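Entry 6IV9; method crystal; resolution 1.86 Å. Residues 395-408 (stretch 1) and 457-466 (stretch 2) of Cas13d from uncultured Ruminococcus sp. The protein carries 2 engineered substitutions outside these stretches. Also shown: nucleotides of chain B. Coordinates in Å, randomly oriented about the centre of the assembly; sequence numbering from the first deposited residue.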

# COMPACT_ATOMS: atom_id res chain seq x y z
N GLN A 395 19.75 26.90 -4.56
CA GLN A 395 21.17 26.47 -4.56
C GLN A 395 21.37 25.14 -3.84
O GLN A 395 22.36 24.48 -4.10
CB GLN A 395 22.10 27.54 -3.99
CG GLN A 395 21.77 28.00 -2.59
CD GLN A 395 22.91 28.77 -1.98
OE1 GLN A 395 24.07 28.43 -2.15
NE2 GLN A 395 22.59 29.82 -1.24
N TYR A 396 20.45 24.78 -2.96
CA TYR A 396 20.61 23.53 -2.18
C TYR A 396 19.85 22.35 -2.80
O TYR A 396 19.85 21.30 -2.20
CB TYR A 396 20.13 23.78 -0.75
CG TYR A 396 20.95 24.80 -0.03
CD1 TYR A 396 22.25 24.53 0.35
CD2 TYR A 396 20.44 26.04 0.27
CE1 TYR A 396 23.02 25.46 1.02
CE2 TYR A 396 21.19 26.99 0.92
CZ TYR A 396 22.48 26.69 1.30
OH TYR A 396 23.22 27.62 1.96
N ASP A 397 19.28 22.53 -3.98
CA ASP A 397 18.45 21.44 -4.56
C ASP A 397 19.29 20.18 -4.79
O ASP A 397 18.82 19.12 -4.46
CB ASP A 397 17.79 21.87 -5.86
CG ASP A 397 16.54 22.71 -5.69
OD1 ASP A 397 16.28 23.15 -4.57
OD2 ASP A 397 15.85 22.91 -6.68
N SER A 398 20.50 20.31 -5.32
CA SER A 398 21.34 19.12 -5.61
C SER A 398 21.74 18.38 -4.33
O SER A 398 22.01 17.21 -4.43
CB SER A 398 22.52 19.44 -6.47
OG SER A 398 23.34 20.42 -5.87
N VAL A 399 21.83 19.06 -3.20
CA VAL A 399 22.30 18.41 -1.94
C VAL A 399 21.18 18.31 -0.90
O VAL A 399 21.49 17.94 0.21
CB VAL A 399 23.48 19.20 -1.35
CG1 VAL A 399 24.63 19.31 -2.33
CG2 VAL A 399 23.03 20.57 -0.91
N ARG A 400 19.94 18.58 -1.28
CA ARG A 400 18.87 18.65 -0.26
C ARG A 400 18.67 17.34 0.51
O ARG A 400 18.47 17.42 1.69
CB ARG A 400 17.56 19.15 -0.88
CG ARG A 400 16.60 19.75 0.14
CD ARG A 400 15.36 20.25 -0.55
NE ARG A 400 15.67 21.35 -1.44
CZ ARG A 400 16.15 22.49 -1.03
NH1 ARG A 400 16.29 22.73 0.25
NH2 ARG A 400 16.48 23.41 -1.91
N SER A 401 18.72 16.20 -0.16
CA SER A 401 18.51 14.93 0.57
C SER A 401 19.60 14.74 1.62
O SER A 401 19.28 14.36 2.72
CB SER A 401 18.49 13.79 -0.38
OG SER A 401 17.34 13.85 -1.19
N LYS A 402 20.85 15.01 1.26
CA LYS A 402 21.95 14.84 2.23
C LYS A 402 21.75 15.84 3.37
O LYS A 402 21.88 15.45 4.50
CB LYS A 402 23.31 14.99 1.55
CG LYS A 402 24.49 14.95 2.49
CD LYS A 402 25.83 14.99 1.81
CE LYS A 402 26.10 13.77 0.96
NZ LYS A 402 26.18 12.53 1.74
N MET A 403 21.38 17.07 3.05
CA MET A 403 21.22 18.12 4.07
C MET A 403 20.12 17.73 5.05
O MET A 403 20.32 17.90 6.23
CB MET A 403 20.87 19.46 3.41
CG MET A 403 20.86 20.62 4.35
SD MET A 403 20.83 22.21 3.49
CE MET A 403 19.32 22.04 2.55
N TYR A 404 19.01 17.22 4.54
CA TYR A 404 17.87 16.80 5.39
C TYR A 404 18.25 15.62 6.28
O TYR A 404 17.76 15.59 7.38
CB TYR A 404 16.60 16.59 4.56
CG TYR A 404 16.03 17.87 4.03
CD1 TYR A 404 16.59 19.09 4.37
CD2 TYR A 404 14.95 17.88 3.18
CE1 TYR A 404 16.09 20.27 3.88
CE2 TYR A 404 14.43 19.05 2.68
CZ TYR A 404 15.00 20.26 3.04
OH TYR A 404 14.52 21.42 2.55
N LYS A 405 19.05 14.69 5.77
CA LYS A 405 19.45 13.52 6.59
C LYS A 405 20.26 14.03 7.79
O LYS A 405 20.01 13.61 8.89
CB LYS A 405 20.31 12.55 5.77
CG LYS A 405 19.55 11.54 4.93
CD LYS A 405 20.42 10.50 4.31
CE LYS A 405 19.65 9.32 3.76
NZ LYS A 405 18.83 9.69 2.58
N LEU A 406 21.18 14.94 7.54
CA LEU A 406 22.01 15.48 8.64
C LEU A 406 21.13 16.21 9.65
O LEU A 406 21.30 15.98 10.81
CB LEU A 406 23.06 16.42 8.03
CG LEU A 406 24.11 15.70 7.20
CD1 LEU A 406 24.88 16.66 6.32
CD2 LEU A 406 25.05 14.91 8.09
N MET A 407 20.21 17.04 9.19
CA MET A 407 19.32 17.79 10.10
C MET A 407 18.42 16.82 10.87
O MET A 407 18.33 16.94 12.06
CB MET A 407 18.46 18.77 9.30
CG MET A 407 19.25 19.88 8.65
SD MET A 407 18.26 20.95 7.59
CE MET A 407 19.39 22.31 7.34
N ASP A 408 17.82 15.85 10.17
CA ASP A 408 16.93 14.85 10.79
C ASP A 408 17.73 14.03 11.82
O ASP A 408 17.20 13.75 12.87
CB ASP A 408 16.29 13.96 9.72
CG ASP A 408 15.23 14.67 8.88
OD1 ASP A 408 14.98 15.83 9.13
OD2 ASP A 408 14.67 14.03 8.01
N ASP A 457 24.03 24.58 14.56
CA ASP A 457 24.32 23.26 13.94
C ASP A 457 23.74 23.23 12.52
O ASP A 457 24.42 22.74 11.62
CB ASP A 457 23.73 22.13 14.78
CG ASP A 457 24.56 21.77 16.00
OD1 ASP A 457 25.74 22.06 16.01
OD2 ASP A 457 24.01 21.19 16.92
N PHE A 458 22.52 23.71 12.33
CA PHE A 458 21.91 23.70 10.98
C PHE A 458 22.71 24.60 10.03
O PHE A 458 22.89 24.24 8.89
CB PHE A 458 20.44 24.07 11.02
CG PHE A 458 19.53 22.95 11.41
CD1 PHE A 458 19.97 21.95 12.26
CD2 PHE A 458 18.23 22.89 10.96
CE1 PHE A 458 19.14 20.92 12.64
CE2 PHE A 458 17.40 21.85 11.34
CZ PHE A 458 17.86 20.88 12.19
N GLU A 459 23.14 25.76 10.51
CA GLU A 459 23.93 26.67 9.64
C GLU A 459 25.23 25.98 9.26
O GLU A 459 25.65 26.09 8.13
CB GLU A 459 24.17 28.00 10.36
CG GLU A 459 23.38 29.13 9.77
CD GLU A 459 22.70 30.07 10.75
OE1 GLU A 459 23.27 30.30 11.83
OE2 GLU A 459 21.62 30.58 10.41
N ASN A 460 25.83 25.27 10.21
CA ASN A 460 27.10 24.56 9.95
C ASN A 460 26.87 23.52 8.85
O ASN A 460 27.69 23.41 7.96
CB ASN A 460 27.59 23.86 11.21
CG ASN A 460 28.98 23.29 11.05
OD1 ASN A 460 29.79 23.87 10.34
ND2 ASN A 460 29.25 22.17 11.67
N ILE A 461 25.77 22.78 8.94
CA ILE A 461 25.49 21.74 7.92
C ILE A 461 25.36 22.40 6.56
O ILE A 461 25.97 21.94 5.64
CB ILE A 461 24.18 21.00 8.25
CG1 ILE A 461 24.32 20.02 9.41
CG2 ILE A 461 23.64 20.33 7.01
CD1 ILE A 461 23.02 19.59 9.99
N ALA A 462 24.60 23.49 6.49
CA ALA A 462 24.35 24.22 5.22
C ALA A 462 25.67 24.71 4.62
O ALA A 462 25.81 24.68 3.42
CB ALA A 462 23.39 25.35 5.45
N ASP A 463 26.61 25.13 5.47
CA ASP A 463 27.96 25.60 5.06
C ASP A 463 28.75 24.46 4.42
O ASP A 463 29.65 24.74 3.65
CB ASP A 463 28.73 26.17 6.25
CG ASP A 463 28.26 27.53 6.71
OD1 ASP A 463 27.44 28.14 6.01
OD2 ASP A 463 28.72 27.97 7.76
N HIS A 464 28.48 23.22 4.79
CA HIS A 464 29.25 22.10 4.21
C HIS A 464 28.50 21.46 3.06
O HIS A 464 29.05 20.56 2.45
CB HIS A 464 29.51 21.03 5.27
CG HIS A 464 30.54 21.39 6.27
ND1 HIS A 464 30.29 22.22 7.31
CD2 HIS A 464 31.82 21.01 6.40
CE1 HIS A 464 31.37 22.35 8.04
NE2 HIS A 464 32.31 21.61 7.51
N MET A 465 27.29 21.92 2.79
CA MET A 465 26.47 21.29 1.73
C MET A 465 26.79 21.88 0.36
O MET A 465 25.99 22.61 -0.18
CB MET A 465 24.98 21.36 2.07
CG MET A 465 24.61 20.45 3.23
SD MET A 465 24.88 18.70 2.89
CE MET A 465 26.42 18.38 3.72
N ASN A 466 27.96 21.54 -0.16
CA ASN A 466 28.39 21.97 -1.51
C ASN A 466 29.29 20.89 -2.10
O ASN A 466 29.85 20.13 -1.34
CB ASN A 466 29.05 23.36 -1.51
CG ASN A 466 30.33 23.40 -0.73
OD1 ASN A 466 31.32 22.84 -1.15
ND2 ASN A 466 30.31 24.04 0.42
P C B 45 27.92 10.87 -1.09
OP1 C B 45 29.22 11.16 -1.77
OP2 C B 45 27.93 10.91 0.40
O5' C B 45 26.80 11.91 -1.53
C5' C B 45 26.60 12.18 -2.91
C4' C B 45 25.69 13.37 -3.02
O4' C B 45 26.45 14.57 -2.75
C3' C B 45 25.10 13.64 -4.39
O3' C B 45 23.95 12.87 -4.62
C2' C B 45 24.66 15.09 -4.23
O2' C B 45 23.52 15.33 -3.45
C1' C B 45 25.82 15.66 -3.42
N1 C B 45 26.74 16.40 -4.32
C2 C B 45 27.97 15.86 -4.71
O2 C B 45 28.34 14.78 -4.22
N3 C B 45 28.75 16.56 -5.57
C4 C B 45 28.32 17.72 -6.07
N4 C B 45 29.11 18.37 -6.91
C5 C B 45 27.05 18.27 -5.72
C6 C B 45 26.31 17.58 -4.85
P A B 46 23.65 12.20 -6.01
OP1 A B 46 22.34 11.53 -5.86
OP2 A B 46 24.82 11.53 -6.51
O5' A B 46 23.53 13.46 -6.99
C5' A B 46 22.39 14.29 -6.91
C4' A B 46 22.64 15.49 -7.76
O4' A B 46 23.82 16.21 -7.29
C3' A B 46 22.94 15.20 -9.22
O3' A B 46 21.76 14.89 -9.96
C2' A B 46 23.64 16.49 -9.64
O2' A B 46 22.71 17.52 -9.78
C1' A B 46 24.46 16.82 -8.39
N9 A B 46 25.81 16.29 -8.51
C8 A B 46 26.36 15.13 -8.01
N7 A B 46 27.62 14.97 -8.35
C5 A B 46 27.89 16.06 -9.16
C6 A B 46 29.04 16.44 -9.87
N6 A B 46 30.18 15.75 -9.84
N1 A B 46 28.98 17.58 -10.60
C2 A B 46 27.83 18.27 -10.62
N3 A B 46 26.67 18.00 -10.01
C4 A B 46 26.78 16.86 -9.29
P A B 44 22.90 7.96 1.39
OP1 A B 44 23.08 9.05 2.36
OP2 A B 44 21.72 8.06 0.47
O5' A B 44 24.14 7.60 0.43
C5' A B 44 25.50 7.70 0.98
C4' A B 44 26.52 7.79 -0.13
O4' A B 44 26.55 6.55 -0.90
C3' A B 44 26.21 8.90 -1.14
O3' A B 44 27.42 9.48 -1.64
C2' A B 44 25.47 8.14 -2.22
O2' A B 44 25.56 8.72 -3.49
C1' A B 44 26.23 6.84 -2.25
N9 A B 44 25.42 5.73 -2.75
C8 A B 44 24.12 5.38 -2.45
N7 A B 44 23.73 4.28 -3.04
C5 A B 44 24.85 3.87 -3.76
C6 A B 44 25.08 2.77 -4.58
N6 A B 44 24.16 1.84 -4.84
N1 A B 44 26.31 2.65 -5.14
C2 A B 44 27.23 3.58 -4.87
N3 A B 44 27.13 4.66 -4.10
C4 A B 44 25.90 4.75 -3.58

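Two stretches can be held together by largely apolar packing, without a hydrogen bond between them, and this pair from Cas13d illustrates it. Helices 400-408 and 457-464 run nearly antiparallel, with axes 10.1 Å apart at 154°; the two stretches bury 557 Å² between them, and the contact extends past the helices to Met465. Along stretch 2 the contact begins at Phe458, whose ring receives Met407 over one face. Met407 CG lies 3.8 Å from the Phe458 ring centroid and Met407 CB 3.6 Å from Phe458 CZ; a flexible, unbranched thioether suits a flat aromatic surface. One turn on, Ile461 points toward the partner helix and uses both branches: Ile461 CD1 lies 3.7 Å from Leu406 CB, while Ile461 CG2 meets Met403 CG at 3.9 Å. Ala462, with only a methyl group, lies beside Tyr396: Tyr396 CE1 is 3.8 Å from Ala462 O and Tyr396 OH 4.2 Å from Ala462 CB. Asp463 and His464 make no contact across the interface; instead His464 ND1 donates to Asn460 O at 2.9 Å. Met465 then contributes the largest buried area. Met465 CB lies 3.6 Å from Val399 CG2, Met465 SD 3.8 Å from Lys402 CG and Met465 CE 3.5 Å from Leu406 CD1. Lys402 thus serves two environments, because Lys402 NZ donates a hydrogen bond to C45 OP2 at 2.7 Å.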